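PDB 5IXP: extracellular solute-binding protein family 1 from Kribbella flavida, which probably captures a solute outside the cell and delivers it to an ABC transporter for uptake, as periplasmic-binding-protein-like receptors do. Local coordinates for residues I6-E11 / E32-T37; E59-S64 / Y274-T279; V2-A7 / M55-A60; D16-Y21 / A292-P297. One frame throughout, in Å; residues are numbered along the deposited sequence. Where two conformers were deposited one is given.

In the fold
All four contacts lie in one lobe, on the sheet built from strands 2-8, 28-34, 58-62 and 269-276 and on the helices packed against it. Contacts 1 and 3 flank strand 2-8 on its two edges and share Ile6 and Ala7; contact 2 carries the sheet on from strand 58-62 and shares Glu59 and Ala60 with contact 3. Contacts 2, 3 and 4 are buried, whereas contact 1 runs out to the surface, where charged side chains take over from backbone pairing. Parallel pairing in contacts 1 and 3 gives way to antiparallel pairing in contact 2. Contact 4 differs in kind: two helices meet through aromatic and aliphatic side chains, with Leu294 also reaching Ile6.

Contact 1. Residues I6-E11 / E32-T37; sequences IATFNE and ERRAAT
Strands 6-8 and 32-34 run in the same direction, their axes 4.6 Å apart at the closest point and inclined by 32°. Ile6 pairs with Glu32 and Ala7 with Arg33; Arg33 N gives a nearly straight bond to Ile6 O (2.8 Å), and Thr8 N returns one almost along the C=O axis of Arg33 (3.0 Å to its O). This is the parallel pairing of a beta-alpha-beta unit, with helix 15-24 as the connection. Beyond Thr8 the chains part, and one water bridges Thr8 O to Ala35 N while another bridges Asn10 N to Ala35 O. On the face that carries Ile6, Glu32 and Thr8, an extended Glu32 side chain, CG anti to its backbone N (chi1 -172°), crosses Thr8 at about a right angle. Its OE2 lies 2.9 Å from Thr8 OG1, at most a weak hydrogen bond, and also bonds Tyr18 OH of helix 15-24. The other oxygen, OE1, is gripped side-on by Arg34 in its own strand: NE at 2.7 Å and NH2 at 2.9 Å both come to that single atom, which lies in the guanidinium plane. At another edge of the same plane Glu11 OE1 forms a salt bridge to Arg34 NH1 (3.0 Å), although its carboxylate is turned 58° from the guanidinium and is met from above its own plane. Glu11 OE2 is held by Gly13 N and shares a water with Glu32 OE2. Arg34 thus centres a salt-bridge network with two carboxylates, and its charge probably offsets their repulsion, tying the loop after strand 2-8 to the strand beside it.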
loop_
_atom_site.group_PDB
_atom_site.type_symbol
_atom_site.label_atom_id
_atom_site.label_comp_id
_atom_site.label_asym_id
_atom_site.label_seq_id
_atom_site.Cartn_x
_atom_site.Cartn_y
_atom_site.Cartn_z
ATOM N N ILE A 6 2.009 10.806 20.945
ATOM C CA ILE A 6 1.746 10.304 19.608
ATOM C C ILE A 6 2.400 8.936 19.494
ATOM O O ILE A 6 3.584 8.781 19.820
ATOM C CB ILE A 6 2.244 11.276 18.513
ATOM C CG1 ILE A 6 2.093 10.632 17.136
ATOM C CG2 ILE A 6 3.700 11.736 18.760
ATOM C CD1 ILE A 6 2.268 11.636 15.974
ATOM N N ALA A 7 1.624 7.940 19.063
ATOM C CA ALA A 7 2.112 6.570 18.944
ATOM C C ALA A 7 2.352 6.270 17.469
ATOM O O ALA A 7 1.420 6.339 16.662
ATOM C CB ALA A 7 1.114 5.575 19.534
ATOM N N THR A 8 3.597 5.961 17.120
ATOM C CA THR A 8 3.970 5.610 15.759
ATOM C C THR A 8 4.629 4.238 15.756
ATOM O O THR A 8 4.935 3.661 16.803
ATOM C CB THR A 8 4.915 6.651 15.122
ATOM O OG1 THR A 8 6.166 6.678 15.819
ATOM C CG2 THR A 8 4.290 8.042 15.145
ATOM N N PHE A 9 4.846 3.722 14.552
ATOM C CA PHE A 9 5.448 2.412 14.355
ATOM C C PHE A 9 6.407 2.539 13.185
ATOM O O PHE A 9 6.271 3.442 12.355
ATOM C CB PHE A 9 4.381 1.327 14.086
ATOM C CG PHE A 9 3.453 1.672 12.956
ATOM C CD1 PHE A 9 3.783 1.357 11.640
ATOM C CD2 PHE A 9 2.255 2.338 13.203
ATOM C CE1 PHE A 9 2.931 1.704 10.585
ATOM C CE2 PHE A 9 1.406 2.681 12.163
ATOM C CZ PHE A 9 1.749 2.374 10.850
ATOM N N ASN A 10 7.379 1.631 13.120
ATOM C CA ASN A 10 8.455 1.739 12.138
ATOM C C ASN A 10 9.042 3.144 12.224
ATOM O O ASN A 10 9.222 3.655 13.331
ATOM C CB ASN A 10 7.952 1.394 10.734
ATOM C CG ASN A 10 7.529 -0.071 10.611
ATOM O OD1 ASN A 10 8.081 -0.949 11.287
ATOM N ND2 ASN A 10 6.551 -0.339 9.748
ATOM N N GLU A 11 9.329 3.801 11.104
ATOM C CA GLU A 11 9.963 5.121 11.163
ATOM C C GLU A 11 9.129 6.141 10.396
ATOM O O GLU A 11 9.225 6.245 9.165
ATOM C CB GLU A 11 11.393 5.076 10.634
ATOM C CG GLU A 11 12.102 6.427 10.775
ATOM C CD GLU A 11 12.032 6.967 12.203
ATOM O OE1 GLU A 11 12.752 6.440 13.078
ATOM O OE2 GLU A 11 11.234 7.897 12.458
ATOM N N GLU A 32 6.704 10.883 21.993
ATOM C CA GLU A 32 6.422 9.813 21.041
ATOM C C GLU A 32 6.518 8.463 21.736
ATOM O O GLU A 32 7.434 8.226 22.530
ATOM C CB GLU A 32 7.383 9.852 19.849
ATOM C CG GLU A 32 7.003 8.865 18.725
ATOM C CD GLU A 32 7.948 8.930 17.519
ATOM O OE1 GLU A 32 9.169 8.727 17.710
ATOM O OE2 GLU A 32 7.470 9.196 16.384
ATOM N N ARG A 33 5.570 7.577 21.416
ATOM C CA ARG A 33 5.517 6.220 21.932
ATOM C C ARG A 33 5.691 5.257 20.763
ATOM O O ARG A 33 4.998 5.385 19.747
ATOM C CB ARG A 33 4.173 5.994 22.647
ATOM C CG ARG A 33 3.902 4.598 23.125
ATOM C CD ARG A 33 2.460 4.500 23.611
ATOM N NE ARG A 33 2.171 5.473 24.661
ATOM C CZ ARG A 33 0.944 5.762 25.093
ATOM N NH1 ARG A 33 -0.103 5.166 24.550
ATOM N NH2 ARG A 33 0.764 6.658 26.060
ATOM N N ARG A 34 6.624 4.314 20.887
ATOM C CA ARG A 34 6.885 3.349 19.817
ATOM C C ARG A 34 6.792 1.945 20.388
ATOM O O ARG A 34 7.665 1.540 21.161
ATOM C CB ARG A 34 8.269 3.557 19.192
ATOM C CG ARG A 34 8.466 4.893 18.533
ATOM C CD ARG A 34 9.812 4.934 17.821
ATOM N NE ARG A 34 10.029 6.241 17.222
ATOM C CZ ARG A 34 10.833 6.469 16.191
ATOM N NH1 ARG A 34 11.513 5.468 15.633
ATOM N NH2 ARG A 34 10.946 7.699 15.713
ATOM N N ALA A 35 5.762 1.194 19.996
ATOM C CA ALA A 35 5.763 -0.236 20.278
ATOM C C ALA A 35 6.942 -0.907 19.569
ATOM O O ALA A 35 7.461 -0.411 18.560
ATOM C CB ALA A 35 4.448 -0.880 19.833
ATOM N N ALA A 36 7.367 -2.054 20.112
ATOM C CA ALA A 36 8.525 -2.748 19.550
ATOM C C ALA A 36 8.260 -3.254 18.140
ATOM O O ALA A 36 9.189 -3.334 17.327
ATOM C CB ALA A 36 8.930 -3.919 20.445
ATOM N N THR A 37 7.020 -3.630 17.840
ATOM C CA THR A 37 6.671 -4.167 16.533
ATOM C C THR A 37 5.364 -3.546 16.074
ATOM O O THR A 37 4.585 -3.012 16.868
ATOM C CB THR A 37 6.500 -5.694 16.556
ATOM O OG1 THR A 37 5.364 -6.018 17.368
ATOM C CG2 THR A 37 7.750 -6.391 17.111
HETATM O O HOH W 1 3.438 2.633 19.152
HETATM O O HOH W 2 7.485 -0.382 15.335
HETATM O O HOH W 3 8.875 9.294 13.997
#

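Contact 2. Residues E59-S64 / Y274-T279; sequences EAMEVS and YLTVPT
An antiparallel strand pair joins 59-62 to 274-276 here, continuing the mixed sheet of a periplasmic-binding-protein-type lobe with a strand from more than 200 residues later in the chain. Backbone bonding comes first. Glu59 with Thr276 and Met61 with Tyr274 are hydrogen-bonded pairs, and Ala60 with Leu275 is the non-hydrogen-bonded pair between them; Met61 N reaches Tyr274 O at 2.9 Å, and Tyr274 N reaches Met61 O at 2.8 Å. One side-chain bond is added to this ladder. Thr276 OG1, held between its backbone N and carbonyl carbon (chi1 70°), donates to Glu59 O at 2.8 Å in the carbonyl plane, on a lone pair, while Thr276 N comes to the same oxygen from above that plane. A valine here would remove the hydroxyl and would probably leave Glu59 O held by the backbone N-H alone, loosening this end of the pair. Apolar contacts follow on the two faces. Beside Thr276, the selenomethionine Met61 crosses at about a right angle, its SE 4.1 Å from Thr276 CG2, and the Glu59 chain, bent at chi2, lays CG against Pro278 CG. Ala60 CB and Leu275 CD2 meet on the other face, where Leu275 also touches Leu294 of helix 284-294. The Tyr274 hydroxyl bonds Lys95 O, and the ring's edge, at CE1, takes Val63, whose CG2 lies 3.9 Å from Tyr274 CE1.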
loop_
_atom_site.group_PDB
_atom_site.type_symbol
_atom_site.label_atom_id
_atom_site.label_comp_id
_atom_site.label_asym_id
_atom_site.label_seq_id
_atom_site.Cartn_x
_atom_site.Cartn_y
_atom_site.Cartn_z
ATOM N N GLU A 59 -2.914 8.508 17.308
ATOM C CA GLU A 59 -2.596 7.108 17.032
ATOM C C GLU A 59 -2.392 6.926 15.534
ATOM O O GLU A 59 -3.316 7.175 14.746
ATOM C CB GLU A 59 -3.706 6.169 17.530
ATOM C CG GLU A 59 -3.797 6.041 19.063
ATOM C CD GLU A 59 -2.783 5.059 19.649
ATOM O OE1 GLU A 59 -2.071 4.408 18.867
ATOM O OE2 GLU A 59 -2.710 4.932 20.898
ATOM N N ALA A 60 -1.206 6.450 15.147
ATOM C CA ALA A 60 -0.964 6.157 13.744
ATOM C C ALA A 60 -1.646 4.852 13.354
ATOM O O ALA A 60 -1.756 3.915 14.150
ATOM C CB ALA A 60 0.531 6.068 13.435
HETATM N N MSE A 61 -2.087 4.802 12.107
HETATM C CA MSE A 61 -2.839 3.673 11.578
HETATM C C MSE A 61 -2.414 3.429 10.139
HETATM O O MSE A 61 -2.449 4.359 9.319
HETATM C CB MSE A 61 -4.337 3.973 11.647
HETATM C CG MSE A 61 -5.212 2.805 11.912
HETATM SE SE MSE A 61 -6.875 3.440 12.595
HETATM C CE MSE A 61 -6.609 3.510 14.501
ATOM N N GLU A 62 -2.018 2.198 9.822
ATOM C CA GLU A 62 -1.739 1.857 8.433
ATOM C C GLU A 62 -3.048 1.657 7.673
ATOM O O GLU A 62 -4.073 1.240 8.239
ATOM C CB GLU A 62 -0.868 0.597 8.332
ATOM C CG GLU A 62 0.108 0.612 7.152
ATOM C CD GLU A 62 -0.361 -0.208 5.949
ATOM O OE1 GLU A 62 -1.378 -0.914 6.054
ATOM O OE2 GLU A 62 0.301 -0.156 4.899
ATOM N N VAL A 63 -3.011 1.964 6.372
ATOM C CA VAL A 63 -4.246 1.928 5.596
ATOM C C VAL A 63 -4.845 0.527 5.567
ATOM O O VAL A 63 -6.068 0.374 5.444
ATOM C CB VAL A 63 -4.021 2.471 4.170
ATOM C CG1 VAL A 63 -3.082 1.552 3.371
ATOM C CG2 VAL A 63 -5.369 2.667 3.472
ATOM N N SER A 64 -4.024 -0.516 5.707
ATOM C CA SER A 64 -4.620 -1.846 5.615
ATOM C C SER A 64 -5.415 -2.231 6.858
ATOM O O SER A 64 -6.172 -3.206 6.802
ATOM C CB SER A 64 -3.559 -2.911 5.340
ATOM O OG SER A 64 -2.698 -3.061 6.453
ATOM N N TYR A 274 -2.050 6.916 8.346
ATOM C CA TYR A 274 -2.913 8.010 8.770
ATOM C C TYR A 274 -2.614 8.324 10.225
ATOM O O TYR A 274 -2.204 7.449 10.991
ATOM C CB TYR A 274 -4.431 7.664 8.657
ATOM C CG TYR A 274 -4.878 7.458 7.245
ATOM C CD1 TYR A 274 -4.718 6.230 6.624
ATOM C CD2 TYR A 274 -5.431 8.498 6.520
ATOM C CE1 TYR A 274 -5.097 6.040 5.318
ATOM C CE2 TYR A 274 -5.830 8.316 5.193
ATOM C CZ TYR A 274 -5.663 7.088 4.608
ATOM O OH TYR A 274 -6.035 6.889 3.300
ATOM N N LEU A 275 -2.813 9.580 10.596
ATOM C CA LEU A 275 -2.851 9.976 11.997
ATOM C C LEU A 275 -4.306 10.127 12.421
ATOM O O LEU A 275 -5.096 10.780 11.727
ATOM C CB LEU A 275 -2.077 11.278 12.224
ATOM C CG LEU A 275 -0.619 11.264 11.727
ATOM C CD1 LEU A 275 0.056 12.582 12.104
ATOM C CD2 LEU A 275 0.151 10.086 12.303
ATOM N N THR A 276 -4.664 9.504 13.545
ATOM C CA THR A 276 -6.024 9.550 14.069
ATOM C C THR A 276 -5.999 10.098 15.490
ATOM O O THR A 276 -4.963 10.095 16.157
ATOM C CB THR A 276 -6.693 8.164 14.081
ATOM O OG1 THR A 276 -6.080 7.330 15.088
ATOM C CG2 THR A 276 -6.591 7.498 12.705
ATOM N N VAL A 277 -7.157 10.560 15.953
ATOM C CA VAL A 277 -7.277 11.122 17.299
ATOM C C VAL A 277 -8.419 10.407 18.011
ATOM O O VAL A 277 -9.593 10.689 17.737
ATOM C CB VAL A 277 -7.510 12.642 17.264
ATOM C CG1 VAL A 277 -7.741 13.188 18.698
ATOM C CG2 VAL A 277 -6.329 13.365 16.565
ATOM N N PRO A 278 -8.126 9.483 18.923
ATOM C CA PRO A 278 -9.200 8.796 19.658
ATOM C C PRO A 278 -10.005 9.768 20.506
ATOM O O PRO A 278 -9.495 10.796 20.969
ATOM C CB PRO A 278 -8.445 7.799 20.549
ATOM C CG PRO A 278 -7.109 7.664 19.953
ATOM C CD PRO A 278 -6.793 8.997 19.300
ATOM N N THR A 279 -11.280 9.426 20.733
ATOM C CA THR A 279 -12.066 10.237 21.658
ATOM C C THR A 279 -11.543 10.144 23.086
ATOM O O THR A 279 -11.912 10.975 23.922
ATOM C CB THR A 279 -13.549 9.846 21.625
ATOM O OG1 THR A 279 -13.697 8.447 21.904
ATOM C CG2 THR A 279 -14.172 10.186 20.266
#

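Contact 3. Residues V2-A7 / M55-A60; sequences VELTIA and MADIEA
Hydrogen bonds between main chains set strands 2-7 and 58-60 parallel, 6° apart. Ile58 N donates to Thr5 O, Ala7 N to Ile58 O, and Ala60 N to Ala7 O, the last two nearly along the C=O axes. Ahead of strand 58-62, side chains continue the pairing: Asp57 OD2 accepts from Thr5 N at 2.8 Å through its anti lone pair, and Thr5 OG1 takes Asp57 N at 3.2 Å. Two waters lie between Glu3 O and the carboxylate, whose OD1 also bonds Ser281 OG. An alanine in place of Asp57 would remove the acceptor of Thr5 N and the link to Ser281, and would probably loosen the start of the pairing. Among apolar contacts, Ile6 and Ile58 lie side by side, with CD1 of Ile6 3.8 Å from CG2 of Ile58, beneath helix 284-294. On the other face Ala7 CB touches Ala56 CB. Ala7 CB also lies 3.5 Å from Glu59 OE1. Glu59 OE2 is taken by Ala56 N (2.8 Å), fastening the turn into its own strand. Each acid thus spends one oxygen on a backbone N-H, but Asp57 alone extends the parallel pairing ahead of strand 58-62.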
loop_
_atom_site.group_PDB
_atom_site.type_symbol
_atom_site.label_atom_id
_atom_site.label_comp_id
_atom_site.label_asym_id
_atom_site.label_seq_id
_atom_site.Cartn_x
_atom_site.Cartn_y
_atom_site.Cartn_z
ATOM N N VAL A 2 0.084 21.911 27.407
ATOM C CA VAL A 2 -0.613 20.831 26.725
ATOM C C VAL A 2 0.382 19.696 26.537
ATOM O O VAL A 2 1.434 19.884 25.916
ATOM C CB VAL A 2 -1.165 21.317 25.376
ATOM C CG1 VAL A 2 -1.864 20.186 24.622
ATOM C CG2 VAL A 2 -2.103 22.504 25.579
ATOM N N GLU A 3 0.075 18.520 27.074
ATOM C CA GLU A 3 0.946 17.369 26.880
ATOM C C GLU A 3 0.265 16.395 25.932
ATOM O O GLU A 3 -0.838 15.922 26.209
ATOM C CB GLU A 3 1.323 16.708 28.207
ATOM C CG GLU A 3 1.878 17.730 29.200
ATOM C CD GLU A 3 2.541 17.115 30.422
ATOM O OE1 GLU A 3 3.596 17.662 30.813
ATOM O OE2 GLU A 3 2.028 16.133 30.978
ATOM N N LEU A 4 0.919 16.124 24.806
ATOM C CA LEU A 4 0.395 15.229 23.786
ATOM C C LEU A 4 1.314 14.031 23.627
ATOM O O LEU A 4 2.536 14.181 23.599
ATOM C CB LEU A 4 0.290 15.935 22.432
ATOM C CG LEU A 4 -0.679 17.118 22.344
ATOM C CD1 LEU A 4 -0.600 17.780 20.968
ATOM C CD2 LEU A 4 -2.092 16.644 22.656
ATOM N N THR A 5 0.721 12.846 23.532
ATOM C CA THR A 5 1.440 11.645 23.140
ATOM C C THR A 5 1.045 11.291 21.717
ATOM O O THR A 5 -0.108 11.478 21.321
ATOM C CB THR A 5 1.130 10.461 24.060
ATOM O OG1 THR A 5 -0.284 10.392 24.291
ATOM C CG2 THR A 5 1.864 10.593 25.382
ATOM N N ILE A 6 2.009 10.806 20.945
ATOM C CA ILE A 6 1.746 10.304 19.608
ATOM C C ILE A 6 2.400 8.936 19.494
ATOM O O ILE A 6 3.584 8.781 19.820
ATOM C CB ILE A 6 2.244 11.276 18.513
ATOM C CG1 ILE A 6 2.093 10.632 17.136
ATOM C CG2 ILE A 6 3.700 11.736 18.760
ATOM C CD1 ILE A 6 2.268 11.636 15.974
ATOM N N ALA A 7 1.624 7.940 19.063
ATOM C CA ALA A 7 2.112 6.570 18.944
ATOM C C ALA A 7 2.352 6.270 17.469
ATOM O O ALA A 7 1.420 6.339 16.662
ATOM C CB ALA A 7 1.114 5.575 19.534
HETATM N N MSE A 55 -4.661 4.957 25.385
HETATM C CA MSE A 55 -4.382 5.419 24.022
HETATM C C MSE A 55 -3.592 6.714 23.996
HETATM O O MSE A 55 -3.731 7.572 24.876
HETATM C CB MSE A 55 -5.672 5.605 23.228
HETATM C CG MSE A 55 -6.448 4.309 23.088
HETATM SE SE MSE A 55 -7.930 4.448 21.841
HETATM C CE MSE A 55 -6.981 3.989 20.221
ATOM N N ALA A 56 -2.766 6.839 22.964
ATOM C CA ALA A 56 -2.096 8.098 22.702
ATOM C C ALA A 56 -3.112 9.122 22.198
ATOM O O ALA A 56 -4.211 8.779 21.749
ATOM C CB ALA A 56 -0.973 7.904 21.681
ATOM N N ASP A 57 -2.743 10.401 22.305
ATOM C CA ASP A 57 -3.605 11.450 21.764
ATOM C C ASP A 57 -3.675 11.383 20.249
ATOM O O ASP A 57 -4.721 11.694 19.664
ATOM C CB ASP A 57 -3.107 12.824 22.198
ATOM C CG ASP A 57 -3.112 12.980 23.698
ATOM O OD1 ASP A 57 -4.212 13.131 24.268
ATOM O OD2 ASP A 57 -2.015 12.936 24.297
ATOM N N ILE A 58 -2.570 11.023 19.594
ATOM C CA ILE A 58 -2.548 10.754 18.157
ATOM C C ILE A 58 -2.101 9.313 17.989
ATOM O O ILE A 58 -1.027 8.937 18.475
ATOM C CB ILE A 58 -1.604 11.710 17.402
ATOM C CG1 ILE A 58 -2.083 13.160 17.539
ATOM C CG2 ILE A 58 -1.504 11.307 15.900
ATOM C CD1 ILE A 58 -1.036 14.209 17.057
ATOM N N GLU A 59 -2.914 8.508 17.308
ATOM C CA GLU A 59 -2.596 7.108 17.032
ATOM C C GLU A 59 -2.392 6.926 15.534
ATOM O O GLU A 59 -3.316 7.175 14.746
ATOM C CB GLU A 59 -3.706 6.169 17.530
ATOM C CG GLU A 59 -3.797 6.041 19.063
ATOM C CD GLU A 59 -2.783 5.059 19.649
ATOM O OE1 GLU A 59 -2.071 4.408 18.867
ATOM O OE2 GLU A 59 -2.710 4.932 20.898
ATOM N N ALA A 60 -1.206 6.450 15.147
ATOM C CA ALA A 60 -0.964 6.157 13.744
ATOM C C ALA A 60 -1.646 4.852 13.354
ATOM O O ALA A 60 -1.756 3.915 14.150
ATOM C CB ALA A 60 0.531 6.068 13.435
HETATM O O HOH W 4 -1.536 13.082 26.902
HETATM O O HOH W 5 -3.434 15.153 26.441
#

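Contact 4. Residues D16-Y21 / A292-P297; sequences DLYREY and AWLTAP
Trp293, from the last turn of helix 284-294, projects its indole against helix 15-24, and Leu17, Glu20 and Tyr21 of that helix touch it. With CG anti to the backbone N in both Trp293 (chi1 -179°) and Tyr21, the two aromatic side chains slide past each other in opposite directions. Tyr21 CD1 stands over one indole face toward its rim, 3.5 Å from Trp293 CE3, with the ring planes 54° apart. Leu17 meets the far end of the indole, its CB 3.8 Å from Trp293 CZ3 and its O 3.4 Å from Trp293 CH2. That oxygen also accepts the helical bond from Tyr21 N. Glu20 comes to the indole's edge: OE1 lies near the ring plane, 3.8 Å from Trp293 CH2, with the carboxylate turned 75° to the ring, and OE1 also forms a salt bridge with Lys302. Next to the tryptophan, Leu294 directs CD2 between Leu17 CB (3.9 Å away) and the ring of Tyr18 (4.2 Å to its CE1), crossing that tyrosine at about a right angle. The Tyr18 and Leu294 side chains both reach Ile6 of strand 2-8. The two helices are therefore joined by apolar contact at Trp293 and Leu294, while the charge at the indole's edge is probably balanced by the lysine of helix 297-307.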
loop_
_atom_site.group_PDB
_atom_site.type_symbol
_atom_site.label_atom_id
_atom_site.label_comp_id
_atom_site.label_asym_id
_atom_site.label_seq_id
_atom_site.Cartn_x
_atom_site.Cartn_y
_atom_site.Cartn_z
ATOM N N ASP A 16 12.564 15.294 14.057
ATOM C CA ASP A 16 12.876 16.720 13.951
ATOM C C ASP A 16 11.611 17.562 13.948
ATOM O O ASP A 16 11.622 18.701 14.428
ATOM C CB ASP A 16 13.676 17.024 12.680
ATOM C CG ASP A 16 14.998 16.291 12.626
ATOM O OD1 ASP A 16 15.584 16.047 13.703
ATOM O OD2 ASP A 16 15.448 15.963 11.502
ATOM N N LEU A 17 10.519 17.021 13.404
ATOM C CA LEU A 17 9.284 17.786 13.325
ATOM C C LEU A 17 8.738 18.086 14.713
ATOM O O LEU A 17 8.215 19.181 14.947
ATOM C CB LEU A 17 8.243 17.041 12.493
ATOM C CG LEU A 17 8.673 16.699 11.068
ATOM C CD1 LEU A 17 7.495 16.182 10.269
ATOM C CD2 LEU A 17 9.286 17.912 10.401
ATOM N N TYR A 18 8.846 17.128 15.646
ATOM C CA TYR A 18 8.368 17.383 17.001
ATOM C C TYR A 18 9.110 18.558 17.619
ATOM O O TYR A 18 8.504 19.395 18.298
ATOM C CB TYR A 18 8.547 16.151 17.888
ATOM C CG TYR A 18 7.858 14.889 17.415
ATOM C CD1 TYR A 18 6.600 14.930 16.818
ATOM C CD2 TYR A 18 8.464 13.643 17.597
ATOM C CE1 TYR A 18 5.959 13.755 16.404
ATOM C CE2 TYR A 18 7.831 12.463 17.189
ATOM C CZ TYR A 18 6.582 12.530 16.595
ATOM O OH TYR A 18 5.958 11.368 16.186
ATOM N N ARG A 19 10.430 18.626 17.406
ATOM C CA ARG A 19 11.215 19.744 17.927
ATOM C C ARG A 19 10.759 21.059 17.316
ATOM O O ARG A 19 10.630 22.072 18.019
ATOM C CB ARG A 19 12.703 19.526 17.648
ATOM C CG ARG A 19 13.279 18.287 18.295
ATOM C CD ARG A 19 14.777 18.134 18.054
ATOM N NE ARG A 19 15.245 16.832 18.517
ATOM C CZ ARG A 19 15.564 15.819 17.718
ATOM N NH1 ARG A 19 15.499 15.958 16.397
ATOM N NH2 ARG A 19 15.964 14.668 18.242
ATOM N N GLU A 20 10.515 21.061 16.004
ATOM C CA GLU A 20 10.049 22.265 15.327
ATOM C C GLU A 20 8.709 22.724 15.883
ATOM O O GLU A 20 8.507 23.914 16.153
ATOM C CB GLU A 20 9.943 22.006 13.823
ATOM C CG GLU A 20 11.272 21.765 13.152
ATOM C CD GLU A 20 11.133 21.401 11.688
ATOM O OE1 GLU A 20 10.016 21.055 11.258
ATOM O OE2 GLU A 20 12.144 21.465 10.971
ATOM N N TYR A 21 7.776 21.790 16.062
ATOM C CA TYR A 21 6.451 22.163 16.547
ATOM C C TYR A 21 6.519 22.761 17.947
ATOM O O TYR A 21 5.856 23.767 18.233
ATOM C CB TYR A 21 5.534 20.944 16.534
ATOM C CG TYR A 21 4.069 21.270 16.664
ATOM C CD1 TYR A 21 3.326 21.642 15.546
ATOM C CD2 TYR A 21 3.424 21.203 17.898
ATOM C CE1 TYR A 21 1.979 21.936 15.646
ATOM C CE2 TYR A 21 2.070 21.487 18.008
ATOM C CZ TYR A 21 1.357 21.855 16.875
ATOM O OH TYR A 21 0.023 22.138 16.963
ATOM N N ALA A 292 -2.707 17.648 11.878
ATOM C CA ALA A 292 -2.815 18.374 10.618
ATOM C C ALA A 292 -1.471 18.973 10.218
ATOM O O ALA A 292 -1.105 18.971 9.036
ATOM C CB ALA A 292 -3.884 19.463 10.728
ATOM N N TRP A 293 -0.715 19.486 11.190
ATOM C CA TRP A 293 0.578 20.072 10.854
ATOM C C TRP A 293 1.570 18.999 10.405
ATOM O O TRP A 293 2.307 19.190 9.425
ATOM C CB TRP A 293 1.123 20.856 12.048
ATOM C CG TRP A 293 2.446 21.501 11.763
ATOM C CD1 TRP A 293 2.655 22.700 11.140
ATOM C CD2 TRP A 293 3.740 20.984 12.084
ATOM N NE1 TRP A 293 4.000 22.962 11.056
ATOM C CE2 TRP A 293 4.690 21.921 11.627
ATOM C CE3 TRP A 293 4.190 19.819 12.716
ATOM C CZ2 TRP A 293 6.061 21.728 11.775
ATOM C CZ3 TRP A 293 5.551 19.636 12.877
ATOM C CH2 TRP A 293 6.473 20.589 12.408
ATOM N N LEU A 294 1.604 17.864 11.107
ATOM C CA LEU A 294 2.521 16.795 10.732
ATOM C C LEU A 294 2.245 16.273 9.327
ATOM O O LEU A 294 3.150 15.725 8.687
ATOM C CB LEU A 294 2.432 15.638 11.742
ATOM C CG LEU A 294 3.033 15.886 13.134
ATOM C CD1 LEU A 294 2.560 14.796 14.096
ATOM C CD2 LEU A 294 4.571 15.942 13.098
ATOM N N THR A 295 1.009 16.395 8.841
ATOM C CA THR A 295 0.656 15.880 7.522
ATOM C C THR A 295 0.535 16.978 6.468
ATOM O O THR A 295 0.123 16.689 5.338
ATOM C CB THR A 295 -0.646 15.072 7.592
ATOM O OG1 THR A 295 -1.706 15.896 8.108
ATOM C CG2 THR A 295 -0.453 13.847 8.494
ATOM N N ALA A 296 0.900 18.219 6.807
ATOM C CA ALA A 296 0.891 19.312 5.844
ATOM C C ALA A 296 1.993 19.124 4.796
ATOM O O ALA A 296 2.998 18.448 5.048
ATOM C CB ALA A 296 1.067 20.654 6.564
ATOM N N PRO A 297 1.829 19.725 3.609
ATOM C CA PRO A 297 2.829 19.532 2.543
ATOM C C PRO A 297 4.261 19.841 2.950
ATOM O O PRO A 297 5.158 19.064 2.601
ATOM C CB PRO A 297 2.354 20.487 1.433
ATOM C CG PRO A 297 0.909 20.708 1.694
ATOM C CD PRO A 297 0.655 20.492 3.151
#